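Long-range contacts in IMC sub-compartment protein ISP1 (PDB 4CHM), which adopts a pleckstrin homology fold and belongs to the inner membrane complex sub-compartment proteins, which are critical for replication of the parasite Toxoplasma gondii: residues A[26-31]-A[100-105]; A[36-41]-A[51-56]; A[64-69]-A[94-99]; A[89-94]-A[110-115]. All blocks are in the same frame, centred on the assembly; numbering follows the deposited sequence.

Contact 1: residues A[26-31]-A[100-105]. With SO4 (sulfate ion), chain H; SO4 (sulfate ion), chain F.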
# COMPACT_ATOMS: atom_id res chain seq x y z
N VAL A 26 -4.14 -6.13 -5.76
CA VAL A 26 -2.82 -6.15 -5.18
C VAL A 26 -2.51 -7.49 -4.58
O VAL A 26 -3.35 -8.28 -4.43
CB VAL A 26 -2.62 -5.12 -4.05
CG1 VAL A 26 -2.73 -3.71 -4.50
CG2 VAL A 26 -3.46 -5.41 -2.85
N LEU A 27 -1.26 -7.69 -4.22
CA LEU A 27 -0.84 -8.80 -3.40
C LEU A 27 -0.46 -8.38 -2.02
O LEU A 27 0.09 -7.34 -1.81
CB LEU A 27 0.33 -9.53 -4.01
CG LEU A 27 0.27 -9.99 -5.44
CD1 LEU A 27 1.53 -10.75 -5.75
CD2 LEU A 27 -0.93 -10.82 -5.68
N VAL A 28 -0.75 -9.23 -1.08
CA VAL A 28 -0.17 -9.13 0.21
C VAL A 28 0.94 -10.16 0.33
O VAL A 28 0.81 -11.27 -0.09
CB VAL A 28 -1.23 -9.30 1.29
CG1 VAL A 28 -0.63 -9.49 2.64
CG2 VAL A 28 -2.20 -8.14 1.27
N LEU A 29 2.06 -9.75 0.87
CA LEU A 29 3.20 -10.65 1.04
C LEU A 29 3.33 -11.13 2.51
O LEU A 29 3.53 -10.33 3.45
CB LEU A 29 4.49 -10.01 0.52
CG LEU A 29 4.41 -9.33 -0.88
CD1 LEU A 29 5.57 -8.37 -1.14
CD2 LEU A 29 4.26 -10.34 -2.03
N LEU A 30 3.08 -12.42 2.72
CA LEU A 30 3.00 -12.95 4.08
C LEU A 30 4.41 -13.19 4.64
O LEU A 30 5.40 -13.28 3.89
CB LEU A 30 2.12 -14.23 4.14
CG LEU A 30 0.63 -14.05 3.74
CD1 LEU A 30 -0.13 -15.36 3.83
CD2 LEU A 30 -0.06 -13.01 4.60
N GLN A 31 4.50 -13.25 5.97
CA GLN A 31 5.79 -13.37 6.64
C GLN A 31 6.54 -14.66 6.21
O GLN A 31 7.76 -14.66 6.06
CB GLN A 31 5.59 -13.34 8.16
CG GLN A 31 6.88 -13.55 8.93
CD GLN A 31 6.70 -13.53 10.44
OE1 GLN A 31 5.61 -13.25 10.92
NE2 GLN A 31 7.75 -13.86 11.18
N ASN A 100 2.71 -3.81 13.95
CA ASN A 100 3.19 -4.69 12.88
C ASN A 100 2.87 -4.09 11.51
O ASN A 100 2.29 -3.00 11.41
CB ASN A 100 2.56 -6.09 13.02
CG ASN A 100 3.00 -6.79 14.30
OD1 ASN A 100 4.18 -6.75 14.67
ND2 ASN A 100 2.05 -7.47 14.97
N CYS A 101 3.24 -4.81 10.46
CA CYS A 101 3.29 -4.24 9.13
C CYS A 101 2.60 -5.15 8.10
O CYS A 101 2.82 -6.35 8.08
CB CYS A 101 4.74 -3.97 8.71
SG CYS A 101 5.72 -2.97 9.86
N ILE A 102 1.77 -4.57 7.23
CA ILE A 102 1.19 -5.32 6.14
C ILE A 102 1.80 -4.90 4.83
O ILE A 102 1.53 -3.80 4.34
CB ILE A 102 -0.33 -5.13 6.08
CG1 ILE A 102 -0.99 -5.64 7.39
CG2 ILE A 102 -0.91 -5.88 4.88
CD1 ILE A 102 -2.51 -5.42 7.45
N PRO A 103 2.57 -5.80 4.20
CA PRO A 103 3.21 -5.38 2.94
C PRO A 103 2.33 -5.62 1.72
O PRO A 103 1.90 -6.74 1.48
CB PRO A 103 4.48 -6.25 2.88
CG PRO A 103 4.62 -6.84 4.29
CD PRO A 103 3.20 -7.02 4.73
N LEU A 104 2.08 -4.55 0.96
CA LEU A 104 1.23 -4.59 -0.23
C LEU A 104 2.13 -4.44 -1.42
O LEU A 104 2.96 -3.50 -1.48
CB LEU A 104 0.26 -3.42 -0.26
CG LEU A 104 -0.67 -3.23 0.93
CD1 LEU A 104 -1.42 -1.93 0.79
CD2 LEU A 104 -1.62 -4.39 1.04
N ARG A 105 1.98 -5.32 -2.39
CA ARG A 105 2.76 -5.16 -3.65
C ARG A 105 1.83 -4.70 -4.79
O ARG A 105 0.84 -5.36 -5.08
CB ARG A 105 3.44 -6.47 -4.05
CG ARG A 105 4.25 -6.31 -5.35
CD ARG A 105 4.86 -7.62 -5.78
NE ARG A 105 5.96 -8.05 -4.90
CZ ARG A 105 6.50 -9.27 -4.95
NH1 ARG A 105 5.98 -10.18 -5.78
NH2 ARG A 105 7.50 -9.62 -4.14
S SO4 H . 8.62 -12.53 -6.34
O1 SO4 H . 9.03 -11.66 -7.51
O2 SO4 H . 9.19 -12.02 -5.02
O3 SO4 H . 9.08 -13.94 -6.57
O4 SO4 H . 7.13 -12.65 -6.21
S SO4 F . -1.75 -7.58 13.56
O1 SO4 F . -0.30 -7.83 13.82
O2 SO4 F . -2.51 -7.76 14.81
O3 SO4 F . -2.21 -8.57 12.55
O4 SO4 F . -1.95 -6.18 13.09

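Contact 2: residues A[36-41]-A[51-56]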
# COMPACT_ATOMS: atom_id res chain seq x y z
N LEU A 36 -0.74 -13.57 -1.19
CA LEU A 36 -2.18 -13.60 -1.33
C LEU A 36 -2.61 -12.62 -2.38
O LEU A 36 -2.20 -11.52 -2.36
CB LEU A 36 -2.89 -13.25 -0.03
CG LEU A 36 -2.69 -14.06 1.22
CD1 LEU A 36 -3.35 -13.42 2.42
CD2 LEU A 36 -3.25 -15.42 1.00
N GLN A 37 -3.45 -13.06 -3.29
CA GLN A 37 -4.16 -12.17 -4.21
C GLN A 37 -5.30 -11.49 -3.47
O GLN A 37 -6.09 -12.15 -2.88
CB GLN A 37 -4.82 -12.90 -5.37
CG GLN A 37 -4.04 -13.84 -6.23
CD GLN A 37 -4.89 -14.41 -7.35
OE1 GLN A 37 -5.85 -15.11 -7.12
NE2 GLN A 37 -4.53 -14.09 -8.54
N CYS A 38 -5.39 -10.18 -3.56
CA CYS A 38 -6.34 -9.42 -2.81
C CYS A 38 -6.95 -8.24 -3.57
O CYS A 38 -6.43 -7.81 -4.55
CB CYS A 38 -5.68 -8.89 -1.55
SG CYS A 38 -4.93 -10.05 -0.43
N ILE A 39 -8.04 -7.72 -3.05
CA ILE A 39 -8.56 -6.43 -3.48
C ILE A 39 -8.39 -5.40 -2.38
O ILE A 39 -8.79 -5.62 -1.23
CB ILE A 39 -10.06 -6.55 -3.82
CG1 ILE A 39 -10.27 -7.57 -4.98
CG2 ILE A 39 -10.70 -5.18 -4.07
CD1 ILE A 39 -9.70 -7.13 -6.31
N LEU A 40 -7.77 -4.29 -2.76
CA LEU A 40 -7.55 -3.15 -1.90
C LEU A 40 -8.56 -2.09 -2.24
O LEU A 40 -8.73 -1.72 -3.42
CB LEU A 40 -6.14 -2.59 -2.09
CG LEU A 40 -5.70 -1.39 -1.25
CD1 LEU A 40 -5.61 -1.74 0.25
CD2 LEU A 40 -4.37 -0.83 -1.78
N HIS A 41 -9.18 -1.54 -1.21
CA HIS A 41 -10.25 -0.58 -1.40
C HIS A 41 -10.15 0.52 -0.39
O HIS A 41 -9.67 0.30 0.71
CB HIS A 41 -11.61 -1.28 -1.29
CG HIS A 41 -12.79 -0.35 -1.45
ND1 HIS A 41 -13.50 0.11 -0.41
CD2 HIS A 41 -13.43 0.14 -2.61
CE1 HIS A 41 -14.53 0.89 -0.86
NE2 HIS A 41 -14.49 0.90 -2.19
N ILE A 51 -8.60 -4.74 2.87
CA ILE A 51 -7.82 -5.70 2.12
C ILE A 51 -8.59 -7.02 2.17
O ILE A 51 -8.85 -7.57 3.25
CB ILE A 51 -6.45 -5.90 2.77
CG1 ILE A 51 -5.70 -4.56 2.85
CG2 ILE A 51 -5.65 -6.93 2.00
CD1 ILE A 51 -4.42 -4.62 3.66
N SER A 52 -8.94 -7.54 1.02
CA SER A 52 -9.81 -8.70 0.92
C SER A 52 -9.08 -9.76 0.18
O SER A 52 -8.74 -9.56 -0.97
CB SER A 52 -11.07 -8.32 0.14
OG SER A 52 -11.93 -9.44 -0.00
N CYS A 53 -8.83 -10.91 0.83
CA CYS A 53 -8.09 -12.01 0.22
C CYS A 53 -8.70 -13.35 0.64
O CYS A 53 -9.03 -13.53 1.80
CB CYS A 53 -6.62 -12.03 0.68
SG CYS A 53 -5.90 -10.42 1.05
N GLU A 54 -8.86 -14.25 -0.32
CA GLU A 54 -9.39 -15.57 -0.04
C GLU A 54 -10.61 -15.49 0.91
O GLU A 54 -10.66 -16.18 1.95
CB GLU A 54 -8.27 -16.48 0.51
CG GLU A 54 -7.25 -16.80 -0.60
CD GLU A 54 -5.97 -17.48 -0.09
OE1 GLU A 54 -5.89 -17.81 1.10
OE2 GLU A 54 -5.04 -17.64 -0.92
N ASP A 55 -11.58 -14.68 0.54
CA ASP A 55 -12.87 -14.60 1.20
C ASP A 55 -12.85 -13.97 2.60
O ASP A 55 -13.79 -14.03 3.31
CB ASP A 55 -13.62 -15.93 1.18
CG ASP A 55 -13.94 -16.42 -0.23
OD1 ASP A 55 -13.84 -15.67 -1.19
OD2 ASP A 55 -14.30 -17.57 -0.33
N LYS A 56 -11.76 -13.35 2.93
CA LYS A 56 -11.60 -12.68 4.19
C LYS A 56 -11.25 -11.21 4.01
O LYS A 56 -10.41 -10.86 3.26
CB LYS A 56 -10.51 -13.39 4.99
CG LYS A 56 -10.93 -14.68 5.63
CD LYS A 56 -9.76 -15.59 5.95
CE LYS A 56 -8.77 -14.94 6.92
NZ LYS A 56 -8.57 -15.61 8.25
O HOH W 1 -8.25 -13.47 -3.13

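Contact 3: residues A[64-69]-A[94-99]. With SO4 (sulfate ion), chain F.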
# COMPACT_ATOMS: atom_id res chain seq x y z
N ASP A 64 -5.25 4.14 12.06
CA ASP A 64 -4.39 3.07 12.57
C ASP A 64 -3.11 2.89 11.74
O ASP A 64 -2.30 2.02 12.01
CB ASP A 64 -5.15 1.74 12.64
CG ASP A 64 -4.36 0.65 13.33
OD1 ASP A 64 -3.72 0.95 14.35
OD2 ASP A 64 -4.35 -0.49 12.83
N ILE A 65 -2.97 3.68 10.70
CA ILE A 65 -1.81 3.58 9.86
C ILE A 65 -0.82 4.63 10.29
O ILE A 65 -0.96 5.79 9.97
CB ILE A 65 -2.16 3.74 8.37
CG1 ILE A 65 -3.09 2.61 7.92
CG2 ILE A 65 -0.88 3.71 7.52
CD1 ILE A 65 -3.93 2.95 6.69
N LYS A 66 0.14 4.19 11.10
CA LYS A 66 1.10 5.04 11.74
C LYS A 66 2.14 5.55 10.72
O LYS A 66 2.60 6.68 10.83
CB LYS A 66 1.80 4.22 12.83
CG LYS A 66 2.74 4.97 13.75
CD LYS A 66 3.42 3.97 14.68
CE LYS A 66 4.84 4.40 15.05
NZ LYS A 66 4.87 5.79 15.58
N ALA A 67 2.48 4.73 9.74
CA ALA A 67 3.59 5.06 8.82
C ALA A 67 3.48 4.22 7.55
O ALA A 67 3.00 3.10 7.59
CB ALA A 67 4.94 4.81 9.50
N LEU A 68 4.07 4.68 6.47
CA LEU A 68 4.21 3.86 5.32
C LEU A 68 5.66 3.56 5.07
O LEU A 68 6.44 4.44 4.94
CB LEU A 68 3.57 4.46 4.09
CG LEU A 68 2.13 4.89 4.16
CD1 LEU A 68 1.88 6.04 3.24
CD2 LEU A 68 1.15 3.78 3.95
N LEU A 69 5.99 2.29 4.99
CA LEU A 69 7.33 1.85 4.64
C LEU A 69 7.41 1.70 3.12
O LEU A 69 6.70 0.90 2.54
CB LEU A 69 7.60 0.50 5.31
CG LEU A 69 7.29 0.35 6.80
CD1 LEU A 69 7.86 -0.91 7.41
CD2 LEU A 69 7.75 1.57 7.56
N HIS A 94 2.49 0.25 8.24
CA HIS A 94 2.90 0.08 9.61
C HIS A 94 1.74 0.54 10.47
O HIS A 94 1.36 1.67 10.44
CB HIS A 94 4.15 0.93 9.88
CG HIS A 94 4.76 0.70 11.22
ND1 HIS A 94 5.54 1.64 11.85
CD2 HIS A 94 4.70 -0.35 12.06
CE1 HIS A 94 5.92 1.18 13.02
NE2 HIS A 94 5.43 -0.03 13.17
N LEU A 95 1.20 -0.37 11.25
CA LEU A 95 -0.02 -0.11 12.01
C LEU A 95 0.22 0.38 13.44
O LEU A 95 1.08 -0.11 14.09
CB LEU A 95 -0.94 -1.33 12.01
CG LEU A 95 -1.20 -1.98 10.67
CD1 LEU A 95 -2.00 -3.25 10.75
CD2 LEU A 95 -1.83 -1.00 9.72
N LEU A 96 -0.53 1.37 13.87
CA LEU A 96 -0.39 1.94 15.20
C LEU A 96 -0.71 1.03 16.37
O LEU A 96 0.11 0.85 17.23
CB LEU A 96 -1.27 3.18 15.29
CG LEU A 96 -1.25 4.08 16.53
CD1 LEU A 96 0.13 4.26 17.11
CD2 LEU A 96 -1.88 5.42 16.21
N GLU A 97 -1.85 0.36 16.36
CA GLU A 97 -2.21 -0.46 17.52
C GLU A 97 -1.27 -1.64 17.73
O GLU A 97 -0.74 -1.82 18.82
CB GLU A 97 -3.64 -0.96 17.43
CG GLU A 97 -4.11 -1.75 18.65
CD GLU A 97 -5.57 -2.17 18.52
OE1 GLU A 97 -6.43 -1.31 18.25
OE2 GLU A 97 -5.85 -3.36 18.68
N SER A 98 -1.08 -2.45 16.68
CA SER A 98 -0.31 -3.67 16.78
C SER A 98 1.18 -3.40 16.65
O SER A 98 1.99 -4.19 17.06
CB SER A 98 -0.75 -4.68 15.71
OG SER A 98 -0.27 -4.32 14.42
N GLY A 99 1.52 -2.28 16.02
CA GLY A 99 2.93 -2.01 15.63
C GLY A 99 3.51 -2.89 14.50
O GLY A 99 4.68 -2.75 14.14
S SO4 F . -1.75 -7.58 13.56
O1 SO4 F . -0.30 -7.83 13.82
O2 SO4 F . -2.51 -7.76 14.81
O3 SO4 F . -2.21 -8.57 12.55
O4 SO4 F . -1.95 -6.18 13.09
O HOH W 2 -2.96 -2.41 14.32

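Contact 4: residues A[89-94]-A[110-115]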
# COMPACT_ATOMS: atom_id res chain seq x y z
N SER A 89 8.11 -2.21 -5.86
CA SER A 89 6.67 -2.04 -6.04
C SER A 89 5.85 -2.19 -4.75
O SER A 89 4.63 -2.23 -4.80
CB SER A 89 6.15 -3.01 -7.11
OG SER A 89 6.78 -2.72 -8.34
N CYS A 90 6.51 -2.29 -3.59
CA CYS A 90 5.82 -2.57 -2.34
C CYS A 90 5.67 -1.33 -1.42
O CYS A 90 6.60 -0.55 -1.26
CB CYS A 90 6.55 -3.68 -1.62
SG CYS A 90 5.92 -4.05 0.02
N VAL A 91 4.49 -1.16 -0.83
CA VAL A 91 4.36 -0.33 0.35
C VAL A 91 3.81 -1.18 1.49
O VAL A 91 2.77 -1.87 1.34
CB VAL A 91 3.38 0.85 0.15
CG1 VAL A 91 3.50 1.82 1.29
CG2 VAL A 91 3.63 1.56 -1.19
N ALA A 92 4.45 -1.09 2.65
CA ALA A 92 3.91 -1.75 3.86
C ALA A 92 3.22 -0.75 4.75
O ALA A 92 3.77 0.31 5.04
CB ALA A 92 5.02 -2.45 4.63
N LEU A 93 2.04 -1.11 5.24
CA LEU A 93 1.35 -0.31 6.23
C LEU A 93 1.83 -0.69 7.59
O LEU A 93 1.59 -1.81 8.07
CB LEU A 93 -0.16 -0.54 6.16
CG LEU A 93 -0.82 -0.60 4.79
CD1 LEU A 93 -2.27 -1.04 4.99
CD2 LEU A 93 -0.74 0.76 4.09
N HIS A 94 2.49 0.25 8.24
CA HIS A 94 2.90 0.08 9.61
C HIS A 94 1.74 0.54 10.47
O HIS A 94 1.36 1.67 10.44
CB HIS A 94 4.15 0.93 9.88
CG HIS A 94 4.76 0.70 11.22
ND1 HIS A 94 5.54 1.64 11.85
CD2 HIS A 94 4.70 -0.35 12.06
CE1 HIS A 94 5.92 1.18 13.02
NE2 HIS A 94 5.43 -0.03 13.17
N LYS A 110 5.16 2.82 -10.38
CA LYS A 110 4.38 4.04 -10.49
C LYS A 110 3.19 4.05 -9.55
O LYS A 110 2.95 5.04 -8.88
CB LYS A 110 3.90 4.29 -11.92
CG LYS A 110 3.05 5.54 -12.08
CD LYS A 110 2.49 5.64 -13.51
CE LYS A 110 1.60 6.86 -13.66
NZ LYS A 110 1.70 7.46 -15.02
N ASP A 111 2.47 2.95 -9.51
CA ASP A 111 1.41 2.78 -8.56
C ASP A 111 1.95 2.80 -7.13
O ASP A 111 1.40 3.43 -6.29
CB ASP A 111 0.63 1.51 -8.84
CG ASP A 111 -0.59 1.76 -9.70
OD1 ASP A 111 -0.85 2.89 -10.06
OD2 ASP A 111 -1.32 0.83 -9.97
N LYS A 112 3.07 2.14 -6.91
CA LYS A 112 3.64 2.08 -5.59
C LYS A 112 3.92 3.53 -5.16
O LYS A 112 3.56 3.92 -4.09
CB LYS A 112 4.95 1.29 -5.65
CG LYS A 112 5.71 1.07 -4.35
CD LYS A 112 6.31 2.35 -3.81
CE LYS A 112 7.77 2.20 -3.45
NZ LYS A 112 8.71 2.23 -4.57
N THR A 113 4.52 4.31 -6.05
CA THR A 113 4.87 5.68 -5.75
C THR A 113 3.66 6.56 -5.51
O THR A 113 3.62 7.27 -4.54
CB THR A 113 5.75 6.31 -6.84
OG1 THR A 113 6.91 5.54 -7.03
CG2 THR A 113 6.14 7.67 -6.43
N CYS A 114 2.66 6.46 -6.37
CA CYS A 114 1.40 7.21 -6.20
C CYS A 114 0.69 6.91 -4.92
O CYS A 114 0.05 7.78 -4.36
CB CYS A 114 0.42 6.97 -7.36
SG CYS A 114 0.92 7.77 -8.87
N PHE A 115 0.68 5.63 -4.54
CA PHE A 115 0.00 5.24 -3.32
C PHE A 115 0.54 5.97 -2.12
O PHE A 115 -0.23 6.34 -1.20
CB PHE A 115 0.13 3.74 -3.06
CG PHE A 115 -0.70 3.26 -1.88
CD1 PHE A 115 -2.10 3.25 -1.96
CD2 PHE A 115 -0.11 2.76 -0.76
CE1 PHE A 115 -2.88 2.75 -0.92
CE2 PHE A 115 -0.88 2.32 0.34
CZ PHE A 115 -2.27 2.31 0.24

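Contact 1: residues A[26-31]-A[100-105]
Arg105 and Leu29 meet on one face of the seam where strand 24-29 runs antiparallel to strand 101-105, the junction of the first and last strands of the pleckstrin homology fold. The backbone pairing rests on three nearly straight bonds: Leu27 and Arg105 exchange both of theirs, with Arg105 N to Leu27 O the shorter at 2.8 Å, and Leu29 N reaches Pro103 O at 3.1 Å.

From the strand, Arg105 CB lies 4.4 Å from Leu27 CB, its hydrogen-bonded partner, and also borders Leu29 CD1. CG stands anti to the backbone N (chi1 -180°), and the bend at chi3 (-71°) sets NE beside Leu29 CD1, at 3.8 Å. Across the flat group beyond, Leu29 CD2 sits over the centre of one guanidinium face, 3.8 Å from CZ, while the two side chains cross at about a right angle. At the tip, NH1 donates to O4 of a sulfate at 2.8 Å and NH2 to its O2. Asp87 forms a salt bridge with NE, and the carbonyl oxygen of Asn83 takes a further bond from NH2.

Val28 and Leu104 form a non-hydrogen-bonded pair facing the core, where Val28 CG2 and Leu104 CD2 approach to 3.8 Å and Ile51 joins them. The seam therefore has a face of apolar side chains, Ile102 among them, and one where a leucine shields a guanidinium whose N-H groups bond to Asp87, a backbone carbonyl and a sulfate. The sulfate, probably from the crystallisation liquor, suggests a site that can accept an anion.

Contact 2: residues A[36-41]-A[51-56]
Ile39 and Ser52 exchange two backbone hydrogen bonds in the beta hairpin of strands 35-43 and 48-53, part of the N-terminal half of the pleckstrin homology fold's sheet. Ile39 N donates to Ser52 O at 2.9 Å, and Ser52 N returns a bond to Ile39 O at 3.0 Å. Two residues further along, past the Cys38-Cys53 pair, a water links the strands: it donates to Gln37 O and accepts from Glu54 N, at 3.0 Å from the latter. Here strand 48-53 ends in the type I' turn Cys53-Lys56, which leads into strand 56-61.

Between these polar links the strands are joined covalently by a cross-strand disulfide, Cys38 SG to Cys53 SG, with a torsion of 102° about the S-S bond. Cys38 lies on the face shared with Leu40 and Ile51; its sulfur, beside the backbone N (chi1 -56°), packs with Cys38 SG 4.0 Å from Ile51 CG2. Leu40 and Ile51 lie side by side, pointing the same way, with Leu40 CD1 against Ile51 CG1 at 3.8 Å. On this face Cys38 and Ile51 touch Val28 of strand 24-29, and Leu40 and Ile51 also touch Leu104 of strand 101-105.

Beyond the disulfide, Leu36 CD1 packs on Cys53 CB at 4.0 Å. Its other methyl, Leu36 CD2, meets the exposed carboxylate of Glu54 crosswise, 3.4 Å from OE2.

Contact 3: residues A[64-69]-A[94-99]
A classic beta bulge, in which Lys66 and Ala67 both face His94, shapes the pairing of strand 65-69, outermost in the sheet, with the end of strand 90-95. His94 O takes a bond from Lys66 N at 2.9 Å and a weak one from Ala67 N; His94 N returns one to Ala67 O. The bulge shifts the register by one residue relative to the non-hydrogen-bonded pair Ile65-Leu95.

Asp64 grips the turn that follows. Its carbonyl O receives Leu96 N at 2.6 Å, the donor standing above the carbonyl plane. Asp64 CG is anti to the backbone N (chi1 -172°), on the side of residues 95-97, and OD1 accepts Glu97 N at 2.8 Å, while OD2 is joined through a water to Ser98 N. Asp64 thus holds three successive backbone N-H groups, the third through the water.

Lys66 and His94 run side by side, pointing the same way, with Lys66 CE 4.0 Å from His94 CE1. Ala67 CB lies at the edge of the imidazole, 4.0 Å from ND1. On the inner face, Ile65 CG1 packs against Leu95 CD2 at 4.2 Å.

Contact 4: residues A[89-94]-A[110-115]
Helix-on-sheet packing brings Lys112 and Phe115 of the C-terminal helix 109-125 onto Ser89, just before strand 90-95, and Val91 and Leu93 within it, in a buried contact near the centre of the chain. The short segments of strand and helix run 34° from parallel, with their axes 8.2 Å apart at the closest point, and van der Waals packing joins them.

Val91 is wedged between the two helix residues, which stand three positions apart and so point from the helix in roughly the same direction. Its CG2 lies 3.8 Å from Lys112 CG and 4.0 Å from Phe115 CD2. Phe115 CG, anti to the backbone N (chi1 -173°), points toward the strand. Further along the strand, Leu93 CD2 comes to the edge of the same ring, near its plane, 4.1 Å from CE2, and the two side chains cross at about a right angle.

Lys112 joins in through its aliphatic part. Lys112 CG sits tightly over the backbone, 3.3 Å from Ser89 C. The turn at chi2 (-69°) then directs CD to Val91 CG2, and CE passes Cys90 O at 3.7 Å. The amino group ends at the carbonyl oxygen of Glu88, to which NZ donates a hydrogen bond, so it is held by backbone at the margin of an otherwise apolar contact.

Leu16 of helix 10-22 and the ring of Phe106, from the loop after strand 101-105, also meet Phe115. A C-terminal helix that caps one end of the strongly bent antiparallel sheet is the characteristic arrangement of the pleckstrin homology fold.

Overall arrangement
From the N terminus, strand 24-29 opens contact 1, which closes 69 residues later on strand 101-105, so that the first strand meets the last. Within that span lie contact 2, a short hairpin closure, and then contact 3, which in turn brings edge strand 65-69 to strand 90-95; these two follow in series and do not touch. Contact 4 starts on that same strand, sharing His94 with contact 3, and ends on helix 109-125; along the chain it crosses both contact 3 and contact 1. Contacts 1 to 3 each join two neighbouring strands of the one antiparallel sheet, and contact 4 fastens the helix to it, with Phe115 also touching Leu40 of contact 2.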